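Transcriptional regulator fur family (Xanthomonas campestris pv. campestris, PDB 7DH8) senses zinc and, activated by it, regulates transcription of zinc uptake, as a Fur-family repressor that probably binds cis-regulatory DNA. Local coordinates at the interface of chains A and B. Coordinates in Å, arbitrary orientation; residue numbers count along the deposited sequence, not the author numbering. Chains: chain A/B, Transcriptional regulator fur family.

The interface of chains A and B. Residues chain A 121-123, 158-163; chain B 145, 150-154.
Antiparallel pairing joins the end of strand 151-160 of chain A, running on through A:Gly161 and A:Leu162, to the start of the same strand in chain B, with A:His160 opposite B:Ala154 and A:Leu162 opposite B:Gln151, an intersubunit sheet typical of the Fur-family dimerisation domain. B:Gln151 N reaches A:Leu162 O at 2.7 Å, nearly along the C=O axis, while A:Leu162 N meets B:Gln151 O from above the carbonyl plane. A:His160 N donates to B:Ala154 O, and A:His160 O takes B:Gln153 N on a lone pair, a more bent bond (132° at H).

B:Phe150 carries the side-chain packing. With CG anti to its backbone N (chi1 -172°), its ring slides in between the two chain A segments. A:Leu121 CB sits over the centre of one face, 3.8 Å from the centroid, and A:Leu162 O lies over the rim of the other. The ring tip points at A:Ile122, whose carbonyl O is in plane at the edge, 3.4 Å from B:Phe150 CZ. Beyond the ring, A:Leu121 CD2 touches B:Ala145 CB at 3.7 Å, bringing in helix 135-146 of chain B. A:Val159 CG1 lies alongside B:Pro152 CB. B:Phe150 CD2 packs 3.5 Å from A:Cys163 CA. A:Cys123 and A:Cys163 belong to the four-cysteine zinc site, with Cys126 and Cys166, and A:Cys163 N donates to A:Cys123 SG at 3.3 Å, which would help stabilise charge on the sulfur.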
# COMPACT_ATOMS: atom_id res chain seq x y z
N LEU A 121 0.27 -11.60 0.19
CA LEU A 121 -0.48 -11.90 1.40
C LEU A 121 0.42 -11.57 2.58
O LEU A 121 1.50 -12.15 2.71
CB LEU A 121 -0.87 -13.39 1.47
CG LEU A 121 -1.56 -13.98 0.21
CD1 LEU A 121 -1.75 -15.45 0.34
CD2 LEU A 121 -2.87 -13.20 -0.06
N ILE A 122 0.02 -10.64 3.42
CA ILE A 122 0.87 -10.18 4.51
C ILE A 122 0.14 -10.46 5.80
O ILE A 122 -0.95 -9.96 6.02
CB ILE A 122 1.23 -8.69 4.36
CG1 ILE A 122 1.93 -8.44 3.03
CG2 ILE A 122 2.22 -8.22 5.51
CD1 ILE A 122 2.08 -6.86 2.74
N CYS A 123 0.72 -11.32 6.65
CA CYS A 123 0.01 -11.70 7.85
C CYS A 123 0.09 -10.52 8.81
O CYS A 123 1.18 -10.00 9.05
CB CYS A 123 0.62 -12.95 8.49
SG CYS A 123 -0.17 -13.41 10.02
N GLU A 158 -1.89 -5.62 -1.69
CA GLU A 158 -1.42 -6.28 -0.47
C GLU A 158 -2.64 -6.76 0.30
O GLU A 158 -3.47 -5.96 0.73
CB GLU A 158 -0.56 -5.32 0.33
CG GLU A 158 0.64 -4.79 -0.52
CD GLU A 158 1.57 -3.77 0.20
OE1 GLU A 158 1.27 -3.31 1.30
OE2 GLU A 158 2.61 -3.43 -0.39
N VAL A 159 -2.75 -8.04 0.50
CA VAL A 159 -3.90 -8.60 1.19
C VAL A 159 -3.52 -8.79 2.64
O VAL A 159 -2.52 -9.48 2.93
CB VAL A 159 -4.34 -9.91 0.52
CG1 VAL A 159 -5.50 -10.54 1.28
CG2 VAL A 159 -4.74 -9.62 -0.94
N HIS A 160 -4.33 -8.25 3.55
CA HIS A 160 -4.09 -8.40 4.99
C HIS A 160 -5.01 -9.44 5.62
O HIS A 160 -6.05 -9.83 5.07
CB HIS A 160 -4.27 -7.07 5.72
CG HIS A 160 -3.60 -5.93 5.03
ND1 HIS A 160 -2.25 -5.66 5.17
CD2 HIS A 160 -4.11 -4.97 4.20
CE1 HIS A 160 -1.95 -4.59 4.44
NE2 HIS A 160 -3.06 -4.17 3.83
N GLY A 161 -4.63 -9.87 6.81
CA GLY A 161 -5.34 -10.92 7.53
C GLY A 161 -4.32 -11.78 8.26
O GLY A 161 -3.22 -11.31 8.64
N LEU A 162 -4.64 -13.07 8.38
CA LEU A 162 -3.81 -14.00 9.15
C LEU A 162 -3.37 -15.17 8.28
O LEU A 162 -4.19 -15.78 7.57
CB LEU A 162 -4.58 -14.55 10.34
CG LEU A 162 -4.97 -13.49 11.40
CD1 LEU A 162 -5.87 -14.10 12.50
CD2 LEU A 162 -3.75 -12.75 11.98
N CYS A 163 -2.08 -15.51 8.36
CA CYS A 163 -1.64 -16.70 7.66
C CYS A 163 -2.20 -17.96 8.34
O CYS A 163 -2.82 -17.90 9.41
CB CYS A 163 -0.13 -16.73 7.59
SG CYS A 163 0.60 -17.23 9.28
N ALA B 145 -6.22 -16.02 -1.62
CA ALA B 145 -5.73 -16.13 -0.25
C ALA B 145 -6.23 -17.41 0.41
O ALA B 145 -5.45 -18.16 0.99
CB ALA B 145 -6.15 -14.89 0.56
N PHE B 150 -4.59 -18.78 3.88
CA PHE B 150 -4.54 -17.45 4.47
C PHE B 150 -5.97 -16.93 4.69
O PHE B 150 -6.82 -17.04 3.81
CB PHE B 150 -3.74 -16.55 3.54
CG PHE B 150 -3.42 -15.16 4.08
CD1 PHE B 150 -4.30 -14.10 3.89
CD2 PHE B 150 -2.21 -14.93 4.69
CE1 PHE B 150 -3.96 -12.81 4.37
CE2 PHE B 150 -1.88 -13.66 5.16
CZ PHE B 150 -2.76 -12.61 4.97
N GLN B 151 -6.24 -16.36 5.87
CA GLN B 151 -7.60 -15.89 6.14
C GLN B 151 -7.64 -14.36 5.91
O GLN B 151 -7.22 -13.58 6.78
CB GLN B 151 -8.02 -16.27 7.58
CG GLN B 151 -7.93 -17.84 7.73
CD GLN B 151 -8.75 -18.45 8.82
OE1 GLN B 151 -9.46 -17.77 9.55
NE2 GLN B 151 -8.61 -19.79 8.98
N PRO B 152 -8.12 -13.90 4.76
CA PRO B 152 -7.99 -12.48 4.40
C PRO B 152 -9.04 -11.43 4.77
O PRO B 152 -10.22 -11.51 4.39
CB PRO B 152 -8.22 -12.49 2.88
CG PRO B 152 -9.23 -13.67 2.69
CD PRO B 152 -8.86 -14.71 3.77
N GLN B 153 -8.57 -10.43 5.52
CA GLN B 153 -9.40 -9.30 5.91
C GLN B 153 -9.63 -7.86 5.45
O GLN B 153 -10.78 -7.40 5.47
CB GLN B 153 -8.94 -8.97 7.34
CG GLN B 153 -9.04 -10.18 8.27
CD GLN B 153 -10.47 -10.61 8.55
OE1 GLN B 153 -11.44 -9.91 8.17
NE2 GLN B 153 -10.63 -11.74 9.25
N ALA B 154 -8.60 -7.18 4.99
CA ALA B 154 -8.77 -5.81 4.48
C ALA B 154 -7.68 -5.94 3.41
O ALA B 154 -6.59 -6.48 3.64
CB ALA B 154 -8.30 -4.58 5.27